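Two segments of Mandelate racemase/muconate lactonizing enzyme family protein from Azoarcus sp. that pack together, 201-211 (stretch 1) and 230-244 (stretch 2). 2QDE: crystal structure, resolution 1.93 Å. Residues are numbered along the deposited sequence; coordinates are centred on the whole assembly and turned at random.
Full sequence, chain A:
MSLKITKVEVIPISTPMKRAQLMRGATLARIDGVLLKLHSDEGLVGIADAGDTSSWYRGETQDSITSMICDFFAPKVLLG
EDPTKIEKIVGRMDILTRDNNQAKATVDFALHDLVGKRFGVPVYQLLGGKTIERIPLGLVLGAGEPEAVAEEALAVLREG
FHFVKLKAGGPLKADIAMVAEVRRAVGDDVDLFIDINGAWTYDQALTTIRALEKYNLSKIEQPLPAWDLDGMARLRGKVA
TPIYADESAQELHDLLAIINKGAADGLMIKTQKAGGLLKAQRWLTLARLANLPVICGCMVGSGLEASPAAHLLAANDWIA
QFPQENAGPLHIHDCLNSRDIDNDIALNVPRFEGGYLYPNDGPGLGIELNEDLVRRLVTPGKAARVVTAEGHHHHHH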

# COMPACT_ATOMS: atom_id res chain seq x y z
N THR A 201 16.39 19.46 9.67
CA THR A 201 14.94 19.39 9.52
C THR A 201 14.87 19.04 8.03
O THR A 201 15.86 19.19 7.31
CB THR A 201 14.24 20.77 9.77
OG1 THR A 201 14.72 21.73 8.83
CG2 THR A 201 14.53 21.27 11.18
N TYR A 202 13.72 18.57 7.55
CA TYR A 202 13.63 18.18 6.15
C TYR A 202 14.10 19.21 5.12
O TYR A 202 14.88 18.89 4.23
CB TYR A 202 12.21 17.74 5.82
CG TYR A 202 12.06 17.30 4.39
CD1 TYR A 202 12.53 16.05 3.97
CD2 TYR A 202 11.51 18.16 3.44
CE1 TYR A 202 12.43 15.66 2.63
CE2 TYR A 202 11.42 17.79 2.11
CZ TYR A 202 11.88 16.55 1.71
OH TYR A 202 11.78 16.21 0.38
N ASP A 203 13.62 20.45 5.24
CA ASP A 203 13.98 21.52 4.31
C ASP A 203 15.48 21.79 4.30
O ASP A 203 16.07 22.00 3.23
CB ASP A 203 13.22 22.81 4.65
CG ASP A 203 13.45 23.27 6.08
OD1 ASP A 203 13.33 22.43 6.99
OD2 ASP A 203 13.75 24.47 6.28
N GLN A 204 16.10 21.80 5.48
CA GLN A 204 17.54 22.01 5.58
C GLN A 204 18.27 20.95 4.76
O GLN A 204 19.18 21.26 4.00
CB GLN A 204 18.01 21.89 7.03
CG GLN A 204 17.94 23.15 7.88
CD GLN A 204 18.54 22.92 9.27
OE1 GLN A 204 18.13 22.00 9.98
NE2 GLN A 204 19.51 23.75 9.65
N ALA A 205 17.87 19.70 4.94
CA ALA A 205 18.49 18.58 4.23
C ALA A 205 18.42 18.75 2.72
O ALA A 205 19.42 18.64 2.02
CB ALA A 205 17.84 17.26 4.65
N LEU A 206 17.22 19.02 2.21
CA LEU A 206 17.02 19.18 0.79
C LEU A 206 17.94 20.27 0.21
O LEU A 206 18.68 20.03 -0.75
CB LEU A 206 15.54 19.52 0.52
CG LEU A 206 15.01 19.33 -0.90
CD1 LEU A 206 15.52 18.02 -1.47
CD2 LEU A 206 13.49 19.36 -0.87
N THR A 207 17.91 21.45 0.81
CA THR A 207 18.72 22.57 0.34
C THR A 207 20.23 22.33 0.38
O THR A 207 20.93 22.58 -0.60
CB THR A 207 18.44 23.84 1.16
OG1 THR A 207 17.04 24.16 1.08
CG2 THR A 207 19.24 25.02 0.61
N THR A 208 20.72 21.85 1.51
CA THR A 208 22.15 21.61 1.65
C THR A 208 22.65 20.50 0.76
O THR A 208 23.67 20.65 0.09
CB THR A 208 22.50 21.30 3.11
OG1 THR A 208 22.02 22.35 3.95
CG2 THR A 208 24.02 21.19 3.28
N ILE A 209 21.93 19.38 0.73
CA ILE A 209 22.35 18.27 -0.11
C ILE A 209 22.41 18.70 -1.57
O ILE A 209 23.35 18.36 -2.28
CB ILE A 209 21.41 17.06 0.06
CG1 ILE A 209 21.48 16.56 1.50
CG2 ILE A 209 21.81 15.95 -0.90
CD1 ILE A 209 20.54 15.43 1.82
N ARG A 210 21.40 19.44 -2.01
CA ARG A 210 21.40 19.91 -3.39
C ARG A 210 22.55 20.87 -3.62
O ARG A 210 23.17 20.88 -4.69
CB ARG A 210 20.05 20.57 -3.73
CG ARG A 210 18.92 19.55 -3.86
CD ARG A 210 17.60 20.17 -4.28
NE ARG A 210 16.65 19.14 -4.68
CZ ARG A 210 15.41 19.38 -5.08
NH1 ARG A 210 14.95 20.62 -5.13
NH2 ARG A 210 14.62 18.37 -5.43
N ALA A 211 22.86 21.67 -2.60
CA ALA A 211 23.96 22.62 -2.70
C ALA A 211 25.30 21.90 -2.77
O ALA A 211 26.29 22.45 -3.24
CB ALA A 211 23.93 23.57 -1.50
N ASP A 230 10.19 8.36 7.32
CA ASP A 230 9.39 8.84 6.20
C ASP A 230 10.15 9.99 5.54
O ASP A 230 10.21 10.08 4.31
CB ASP A 230 8.01 9.35 6.66
CG ASP A 230 7.14 8.23 7.23
OD1 ASP A 230 7.01 7.18 6.56
OD2 ASP A 230 6.59 8.39 8.33
N GLY A 231 10.75 10.85 6.36
CA GLY A 231 11.52 11.96 5.83
C GLY A 231 12.74 11.46 5.06
O GLY A 231 13.05 11.97 3.98
N MET A 232 13.42 10.45 5.60
CA MET A 232 14.59 9.90 4.94
C MET A 232 14.18 9.36 3.57
O MET A 232 14.87 9.58 2.57
CB MET A 232 15.20 8.78 5.79
CG MET A 232 15.93 9.27 7.05
SD MET A 232 17.59 9.92 6.75
CE MET A 232 18.51 8.35 6.62
N ALA A 233 13.04 8.67 3.53
CA ALA A 233 12.54 8.13 2.27
C ALA A 233 12.18 9.31 1.36
O ALA A 233 12.59 9.34 0.21
CB ALA A 233 11.31 7.26 2.52
N ARG A 234 11.44 10.27 1.90
CA ARG A 234 11.03 11.44 1.11
C ARG A 234 12.23 12.21 0.56
O ARG A 234 12.15 12.81 -0.52
CB ARG A 234 10.16 12.37 1.96
CG ARG A 234 9.45 13.45 1.15
CD ARG A 234 8.92 14.57 2.02
NE ARG A 234 8.13 14.07 3.14
CZ ARG A 234 8.47 14.21 4.42
NH1 ARG A 234 9.59 14.84 4.74
NH2 ARG A 234 7.69 13.73 5.37
N LEU A 235 13.34 12.20 1.30
CA LEU A 235 14.55 12.89 0.88
C LEU A 235 15.17 12.15 -0.29
O LEU A 235 15.60 12.77 -1.27
CB LEU A 235 15.56 12.96 2.03
CG LEU A 235 16.81 13.80 1.82
CD1 LEU A 235 16.42 15.25 1.54
CD2 LEU A 235 17.70 13.73 3.06
N ARG A 236 15.22 10.83 -0.18
CA ARG A 236 15.79 10.00 -1.24
C ARG A 236 15.04 10.23 -2.55
O ARG A 236 15.58 9.97 -3.63
CB ARG A 236 15.72 8.52 -0.86
CG ARG A 236 16.57 8.15 0.35
CD ARG A 236 16.70 6.64 0.57
NE ARG A 236 17.24 5.98 -0.61
CZ ARG A 236 16.50 5.40 -1.54
NH1 ARG A 236 15.18 5.37 -1.42
NH2 ARG A 236 17.07 4.89 -2.62
N GLY A 237 13.81 10.73 -2.46
CA GLY A 237 13.02 10.98 -3.65
C GLY A 237 13.25 12.37 -4.24
O GLY A 237 12.71 12.68 -5.30
N LYS A 238 14.03 13.20 -3.55
CA LYS A 238 14.29 14.55 -4.03
C LYS A 238 15.78 14.81 -4.31
O LYS A 238 16.12 15.84 -4.90
CB LYS A 238 13.80 15.59 -3.02
CG LYS A 238 12.32 15.50 -2.63
CD LYS A 238 11.38 15.43 -3.83
CE LYS A 238 11.42 16.68 -4.69
NZ LYS A 238 10.36 16.62 -5.75
N VAL A 239 16.66 13.90 -3.89
CA VAL A 239 18.09 14.08 -4.12
C VAL A 239 18.73 12.86 -4.76
O VAL A 239 18.27 11.73 -4.58
CB VAL A 239 18.86 14.40 -2.81
CG1 VAL A 239 18.28 15.64 -2.16
CG2 VAL A 239 18.80 13.21 -1.86
N ALA A 240 19.83 13.08 -5.48
CA ALA A 240 20.53 12.00 -6.14
C ALA A 240 21.51 11.30 -5.22
O ALA A 240 21.67 10.08 -5.27
CB ALA A 240 21.27 12.54 -7.36
N THR A 241 22.18 12.09 -4.38
CA THR A 241 23.18 11.57 -3.45
C THR A 241 22.65 10.47 -2.55
O THR A 241 21.61 10.62 -1.92
CB THR A 241 23.74 12.72 -2.58
OG1 THR A 241 24.04 13.84 -3.41
CG2 THR A 241 25.01 12.26 -1.86
N PRO A 242 23.38 9.35 -2.46
CA PRO A 242 22.96 8.23 -1.61
C PRO A 242 22.79 8.69 -0.17
O PRO A 242 23.56 9.51 0.31
CB PRO A 242 24.12 7.24 -1.75
CG PRO A 242 24.66 7.53 -3.12
CD PRO A 242 24.65 9.04 -3.15
N ILE A 243 21.77 8.17 0.50
CA ILE A 243 21.48 8.51 1.88
C ILE A 243 21.67 7.26 2.75
O ILE A 243 20.97 6.27 2.56
CB ILE A 243 20.02 9.00 2.03
CG1 ILE A 243 19.75 10.17 1.07
CG2 ILE A 243 19.75 9.39 3.48
CD1 ILE A 243 20.62 11.39 1.32
N TYR A 244 22.62 7.32 3.68
CA TYR A 244 22.91 6.20 4.58
C TYR A 244 22.33 6.44 5.97
O TYR A 244 22.23 7.59 6.41
CB TYR A 244 24.42 5.99 4.70
CG TYR A 244 25.04 5.18 3.59
CD1 TYR A 244 24.71 5.41 2.25
CD2 TYR A 244 26.00 4.21 3.87
CE1 TYR A 244 25.32 4.69 1.22
CE2 TYR A 244 26.61 3.48 2.85
CZ TYR A 244 26.27 3.73 1.53
OH TYR A 244 26.88 3.00 0.53
O HOH W 1 25.19 16.12 -1.95

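This is a mainly apolar contact of one helix with a second helix and the segment that follows it, centred on L235 and closed at its ends by an arginine over a tyrosine ring and an arginine bonded to a backbone carbonyl. Helix 202-211 runs beside the helix that carries G231, R234 and L235, with their N-to-C directions 30° apart and a closest axial approach of 10.6 Å. The register advances four residues at a time on both sides: Y202 lies near G231, L206 near L235, and R210 near V239.

L235 is the knob. Its side chain sits among Y202, A205, L206 and I209, the four residues that make one hole on the first helix. L235 CD2 lies 3.9 Å from A205 CB and 3.5 Å from I209 CD1; L235 CD1 lies 4.2 Å from L206 CD1 and 4.2 Å from Y202 CE1. The apolar surface continues past the second helix. V239 CG1 is 3.7 Å from L206 CD1 and 3.8 Å from I209 CG2. I209 CD1 also reaches I243 CD1, at 4.1 Å.

At the Y202 end, R234 covers one face of the ring. R234 CZ is 4.6 Å from the centroid of the Y202 ring, a cation-pi contact in which the positive charge faces the pi electrons. R234 CD adds a CH-pi contact, 4.0 Å from the centroid of the Y202 ring. K238 meets the ring at its edge, with K238 CG 3.1 Å from Y202 OH.

At the other end, R210 extends its guanidinium to the backbone of K238. R210 NH2 donates to K238 O at 3.0 Å, and R210 NE adds a weak bond to K238 O at 3.3 Å. The carbonyl lies near the guanidinium plane, where the N-H groups point.

One water links the stretches. Water 1 donates to I209 O at 2.9 Å and hydrogen-bonds T241 OG1 at 2.9 Å.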